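Side-chain contacts in histone FOLD protein (Methanopyrus kandleri, PDB 1F1E), which belongs to the archaeal histones, carries two histone folds in one chain and, like others of its family, probably binds and compacts DNA: residues E4-K7 with A8-E11; R12-R15 with Q16-E20. All coordinates share one frame; numbering follows the deposited sequence. Where two conformers were deposited one is given.

In the fold
Both contacts belong to helix 7-15, the short first helix of the N-terminal histone fold, and each holds one of its ends. Contact 1 joins the incoming loop to the first turn; contact 2 winds the last turn into the loop before strand 22-23. Each is partly buried: Leu5, Ala9 and Ile10 are buried in the first, Ile13, Phe14 and Ile18 in the second, while Pro6, Lys7, Ala8, Arg12 and Gly19 are exposed. Two nearly straight i+4 bonds start the helix, whereas weak shared bonds and a type I turn finish it. Side chains meet through apolar groups in contact 1; contact 2 adds the Gln16 amide, held by outside partners.

Contact 1 (E4-K7 with A8-E11); sequences ELPK and AAIE
Pro6 takes the N-cap position of helix 7-15, the short first helix of the N-terminal histone fold, and meets Ala9 and Ile10 of its opening turn. Its carbonyl starts the helical bonding: Ile10 N donates to Pro6 O over 3.0 Å, almost straight (N-H...O 173°) and in the carbonyl plane. One residue on, Glu11 N repeats the pattern on Lys7 O at 2.8 Å, approaching nearly along the C=O axis. These two i to i+4 bonds fix the path of the chain as it leaves the loop.

The Ile10 side chain doubles back over the residues just before the helix. Because CG1 stands opposite the carbonyl carbon and next to the backbone N (chi1 -63°), it lies 3.4 Å from Pro6 O, the same oxygen that its own N-H holds. The extended CG1-CD1 arm then brings CD1 to 4.1 Å from Leu5 CB, an apolar touch between loop and helix. Both side chains are buried: Val35 of the long helix 25-51 and Phe83 pack on Ile10, while Leu5 also meets Phe83, together with Ala39 and helix 85-94 at Thr87 and Ile91. An alanine at Ile10 lacks CG1, CG2 and CD1, and would probably leave Leu5 without this neighbour and open a gap towards Val35 and Phe83. Beside this pair, Ala9 sets its CB 3.6 Å from Pro6 O.

In the conformer given, Lys7 is extended and touches Tyr32. Glu11 reaches onward along the helix, where its OE2 forms a salt bridge with Arg15 NH1, while at its root CB rests 3.5 Å from Lys7 O.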
ATOM      1  N   GLU A   4     -22.119  -0.088 -10.512  1.00 33.52           N
ATOM      2  CA  GLU A   4     -21.376  -1.136  -9.784  1.00 29.11           C
ATOM      3  C   GLU A   4     -20.682  -2.189 -10.642  1.00 25.10           C
ATOM      4  O   GLU A   4     -21.135  -2.534 -11.727  1.00 25.69           O
ATOM      5  CB  GLU A   4     -22.323  -1.877  -8.830  1.00 33.26           C
ATOM      6  N   LEU A   5     -19.544  -2.712 -10.162  1.00 21.68           N
ATOM      7  CA  LEU A   5     -18.777  -3.740 -10.880  1.00 18.65           C
ATOM      8  C   LEU A   5     -19.535  -5.031 -10.949  1.00 18.61           C
ATOM      9  O   LEU A   5     -19.942  -5.527  -9.866  1.00 21.03           O
ATOM     10  CB  LEU A   5     -17.481  -3.966 -10.130  1.00 15.15           C
ATOM     11  CG  LEU A   5     -16.617  -2.705 -10.054  1.00 16.72           C
ATOM     12  CD1 LEU A   5     -15.435  -3.054  -9.172  1.00 20.93           C
ATOM     13  CD2 LEU A   5     -16.106  -2.257 -11.414  1.00 12.96           C
ATOM     14  N   PRO A   6     -19.814  -5.634 -12.078  1.00 18.30           N
ATOM     15  CA  PRO A   6     -20.577  -6.895 -12.026  1.00 19.48           C
ATOM     16  C   PRO A   6     -19.800  -8.063 -11.464  1.00 19.64           C
ATOM     17  O   PRO A   6     -18.639  -8.238 -11.724  1.00 18.42           O
ATOM     18  CB  PRO A   6     -20.901  -7.167 -13.509  0.64 19.97           C
ATOM     19  CG  PRO A   6     -20.772  -5.832 -14.153  0.64 19.24           C
ATOM     20  CD  PRO A   6     -19.553  -5.254 -13.484  0.64 19.15           C
ATOM     21  N   LYS A   7     -20.557  -8.850 -10.678  1.00 19.83           N
ATOM     22  CA  LYS A   7     -19.948  -9.976 -10.003  1.00 17.95           C
ATOM     23  C   LYS A   7     -19.378 -10.976 -11.024  1.00 18.55           C
ATOM     24  O   LYS A   7     -18.303 -11.545 -10.810  1.00 18.55           O
ATOM     25  CB  LYS A   7     -20.898 -10.759  -9.078  1.00 19.31           C
ATOM     26  CG  LYS A   7     -21.284 -10.003  -7.845  1.00 20.33           C
ATOM     27  CD  LYS A   7     -22.369 -10.577  -6.966  1.00 20.91           C
ATOM     28  CE  LYS A   7     -22.383 -10.111  -5.530  0.85 22.25           C
ATOM     29  NZ  LYS A   7     -23.127 -10.925  -4.497  0.85 27.65           N
ATOM     30  N   ALA A   8     -20.098 -11.179 -12.122  1.00 20.46           N
ATOM     31  CA  ALA A   8     -19.592 -12.146 -13.099  1.00 20.49           C
ATOM     32  C   ALA A   8     -18.245 -11.753 -13.672  1.00 19.60           C
ATOM     33  O   ALA A   8     -17.378 -12.622 -13.871  1.00 21.48           O
ATOM     34  CB  ALA A   8     -20.621 -12.297 -14.204  1.00 23.22           C
ATOM     35  N   ALA A   9     -18.106 -10.443 -13.844  1.00 20.09           N
ATOM     36  CA  ALA A   9     -16.824  -9.888 -14.358  1.00 17.95           C
ATOM     37  C   ALA A   9     -15.737  -9.969 -13.284  1.00 16.75           C
ATOM     38  O   ALA A   9     -14.625 -10.403 -13.618  1.00 17.15           O
ATOM     39  CB  ALA A   9     -16.958  -8.478 -14.894  1.00 20.67           C
ATOM     40  N   ILE A  10     -16.045  -9.608 -12.036  1.00 16.39           N
ATOM     41  CA  ILE A  10     -15.111  -9.816 -10.918  1.00 14.84           C
ATOM     42  C   ILE A  10     -14.599 -11.244 -10.881  1.00 15.74           C
ATOM     43  O   ILE A  10     -13.395 -11.492 -10.808  1.00 18.66           O
ATOM     44  CB  ILE A  10     -15.728  -9.424  -9.585  1.00 15.31           C
ATOM     45  CG1 ILE A  10     -16.076  -7.908  -9.551  1.00 16.07           C
ATOM     46  CG2 ILE A  10     -14.840  -9.821  -8.430  1.00 13.73           C
ATOM     47  CD1 ILE A  10     -16.882  -7.575  -8.309  1.00 17.34           C
ATOM     48  N   GLU A  11     -15.540 -12.194 -10.950  1.00 17.19           N
ATOM     49  CA  GLU A  11     -15.107 -13.564 -10.959  1.00 18.34           C
ATOM     50  C   GLU A  11     -14.237 -13.959 -12.137  1.00 18.29           C
ATOM     51  O   GLU A  11     -13.279 -14.618 -11.857  1.00 20.62           O
ATOM     52  CB  GLU A  11     -16.379 -14.460 -10.993  1.00 19.05           C
ATOM     53  CG  GLU A  11     -15.975 -15.907 -10.821  1.00 22.78           C
ATOM     54  CD  GLU A  11     -17.117 -16.874 -10.856  1.00 23.55           C
ATOM     55  OE1 GLU A  11     -18.296 -16.426 -10.828  1.00 24.46           O
ATOM     56  OE2 GLU A  11     -16.801 -18.079 -10.931  1.00 30.20           O
TER

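Contact 2 (R12-R15 with Q16-E20)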
ATOM      1  N   ARG A  12     -14.629 -13.562 -13.369  1.00 17.70           N
ATOM      2  CA  ARG A  12     -13.788 -13.977 -14.496  1.00 18.79           C
ATOM      3  C   ARG A  12     -12.353 -13.432 -14.357  1.00 17.13           C
ATOM      4  O   ARG A  12     -11.377 -14.090 -14.674  1.00 19.00           O
ATOM      5  CB  ARG A  12     -14.364 -13.601 -15.861  1.00 18.70           C
ATOM      6  CG  ARG A  12     -15.646 -14.384 -16.212  1.00 22.01           C
ATOM      7  CD  ARG A  12     -16.032 -14.034 -17.658  1.00 23.47           C
ATOM      8  NE  ARG A  12     -16.493 -12.639 -17.697  1.00 23.99           N
ATOM      9  CZ  ARG A  12     -17.728 -12.219 -17.488  1.00 24.75           C
ATOM     10  NH1 ARG A  12     -18.738 -13.041 -17.213  1.00 26.22           N
ATOM     11  NH2 ARG A  12     -18.002 -10.943 -17.560  1.00 22.71           N
ATOM     12  N   ILE A  13     -12.302 -12.170 -13.888  1.00 15.68           N
ATOM     13  CA  ILE A  13     -11.021 -11.496 -13.851  1.00 15.16           C
ATOM     14  C   ILE A  13     -10.173 -12.179 -12.791  1.00 15.83           C
ATOM     15  O   ILE A  13      -9.008 -12.471 -12.981  1.00 16.37           O
ATOM     16  CB  ILE A  13     -11.189 -10.011 -13.669  1.00 14.66           C
ATOM     17  CG1 ILE A  13     -11.840  -9.364 -14.894  1.00 14.85           C
ATOM     18  CG2 ILE A  13      -9.892  -9.321 -13.346  1.00 15.09           C
ATOM     19  CD1 ILE A  13     -12.462  -8.000 -14.582  1.00 15.09           C
ATOM     20  N   PHE A  14     -10.748 -12.385 -11.611  1.00 16.50           N
ATOM     21  CA  PHE A  14      -9.983 -13.084 -10.559  1.00 16.68           C
ATOM     22  C   PHE A  14      -9.528 -14.448 -11.042  1.00 18.48           C
ATOM     23  O   PHE A  14      -8.397 -14.880 -10.820  1.00 18.91           O
ATOM     24  CB  PHE A  14     -10.890 -13.220  -9.350  1.00 17.21           C
ATOM     25  CG  PHE A  14     -10.235 -13.829  -8.152  1.00 14.70           C
ATOM     26  CD1 PHE A  14     -10.348 -15.158  -7.873  1.00 15.62           C
ATOM     27  CD2 PHE A  14      -9.471 -13.035  -7.297  1.00 13.54           C
ATOM     28  CE1 PHE A  14      -9.757 -15.741  -6.763  1.00 15.09           C
ATOM     29  CE2 PHE A  14      -8.859 -13.605  -6.225  1.00 13.89           C
ATOM     30  CZ  PHE A  14      -8.999 -14.947  -5.950  1.00 15.00           C
ATOM     31  N   ARG A  15     -10.456 -15.132 -11.731  1.00 19.95           N
ATOM     32  CA  ARG A  15     -10.138 -16.486 -12.195  1.00 22.75           C
ATOM     33  C   ARG A  15      -9.045 -16.514 -13.244  1.00 23.24           C
ATOM     34  O   ARG A  15      -8.318 -17.486 -13.467  1.00 23.09           O
ATOM     35  CB  ARG A  15     -11.455 -17.098 -12.712  1.00 25.21           C
ATOM     36  CG  ARG A  15     -11.764 -18.517 -12.527  1.00 29.86           C
ATOM     37  CD  ARG A  15     -13.055 -18.871 -13.253  1.00 31.58           C
ATOM     38  NE  ARG A  15     -14.168 -19.085 -12.318  1.00 32.27           N
ATOM     39  CZ  ARG A  15     -14.264 -20.211 -11.605  1.00 32.01           C
ATOM     40  NH1 ARG A  15     -15.281 -20.385 -10.777  1.00 33.73           N
ATOM     41  NH2 ARG A  15     -13.345 -21.163 -11.705  1.00 32.89           N
ATOM     42  N   GLN A  16      -8.785 -15.421 -13.946  1.00 22.64           N
ATOM     43  CA  GLN A  16      -7.677 -15.334 -14.854  1.00 23.45           C
ATOM     44  C   GLN A  16      -6.367 -15.600 -14.142  1.00 22.30           C
ATOM     45  O   GLN A  16      -5.406 -16.023 -14.757  1.00 27.81           O
ATOM     46  CB  GLN A  16      -7.511 -13.926 -15.453  1.00 22.82           C
ATOM     47  CG  GLN A  16      -8.618 -13.573 -16.414  1.00 21.58           C
ATOM     48  CD  GLN A  16      -8.672 -12.143 -16.893  1.00 19.95           C
ATOM     49  OE1 GLN A  16      -9.536 -11.769 -17.669  1.00 22.59           O
ATOM     50  NE2 GLN A  16      -7.748 -11.310 -16.439  1.00 20.99           N
ATOM     51  N   GLY A  17      -6.333 -15.361 -12.833  1.00 20.60           N
ATOM     52  CA  GLY A  17      -5.100 -15.591 -12.121  1.00 20.19           C
ATOM     53  C   GLY A  17      -5.040 -16.946 -11.459  1.00 20.09           C
ATOM     54  O   GLY A  17      -4.011 -17.223 -10.827  1.00 20.00           O
ATOM     55  N   ILE A  18      -6.063 -17.801 -11.525  1.00 21.33           N
ATOM     56  CA  ILE A  18      -5.937 -19.051 -10.767  1.00 23.19           C
ATOM     57  C   ILE A  18      -5.621 -20.236 -11.650  1.00 27.25           C
ATOM     58  O   ILE A  18      -5.687 -21.380 -11.220  1.00 28.95           O
ATOM     59  CB  ILE A  18      -7.180 -19.321  -9.858  1.00 22.03           C
ATOM     60  CG1 ILE A  18      -8.419 -19.721 -10.624  1.00 22.76           C
ATOM     61  CG2 ILE A  18      -7.327 -18.102  -8.958  1.00 23.07           C
ATOM     62  CD1 ILE A  18      -9.739 -19.862  -9.925  1.00 25.92           C
ATOM     63  N   GLY A  19      -5.237 -20.101 -12.899  1.00 30.34           N
ATOM     64  CA  GLY A  19      -5.051 -21.196 -13.809  1.00 33.63           C
ATOM     65  C   GLY A  19      -6.278 -22.075 -13.854  1.00 36.20           C
ATOM     66  O   GLY A  19      -7.424 -21.642 -13.938  1.00 37.82           O
ATOM     67  N   GLU A  20      -5.974 -23.369 -13.775  1.00 37.96           N
ATOM     68  CA  GLU A  20      -7.036 -24.354 -13.931  1.00 40.05           C
ATOM     69  C   GLU A  20      -7.683 -24.710 -12.607  1.00 40.38           C
ATOM     70  O   GLU A  20      -8.587 -25.534 -12.485  1.00 46.94           O
ATOM     71  CB  GLU A  20      -6.405 -25.527 -14.700  1.00 44.05           C
TER
HETATM   72  O   HOH W   1      -7.643 -19.178 -15.187  1.00 39.68           O
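The chain leaves helix 7-15 through backbone bonds from Gln16, Gly17 and Ile18 back to Arg12, Ile13, Phe14 and Arg15. Gln16 N is shared between Arg12 O and Ile13 O, both bonds weak and bent. Gly17 N then reaches Phe14 O at 2.9 Å, and Ile18 N closes a type I turn on Arg15 O at 3.0 Å, with the donor well above the carbonyl plane (64°). A water donates to Gly19 O at 2.8 Å; its contact with Arg15 O is short enough to be doubtful. Gly19 has a positive phi, which residues with a CB adopt less readily.

Van der Waals packing centres on Ile18. Its chi1 of 72° places CG1 between the backbone N and the carbonyl carbon, 3.6 Å from Arg15 O, and the extended arm beyond it brings Ile18 CD1 to 3.6 Å from Arg15 CG. The other branch, CG2, makes an apolar contact 4.0 Å from Phe14 CE1, the two side chains crossing at about a right angle.

Among the polar side chains, Gln16 lays its extended side chain along the last turn, its CG 3.3 Å from Arg12 O. The amide beyond passes Ile13 and is gripped at both ends, NE2 by Glu117 and Tyr78, OE1 by Glu81 N.

Strand 22-23 packs through Leu23 on Phe14, Arg15 and Ile18, helix 25-51 offers Ile31 to Phe14, and helix 102-129 of the second histone fold meets Ile13 and Phe14.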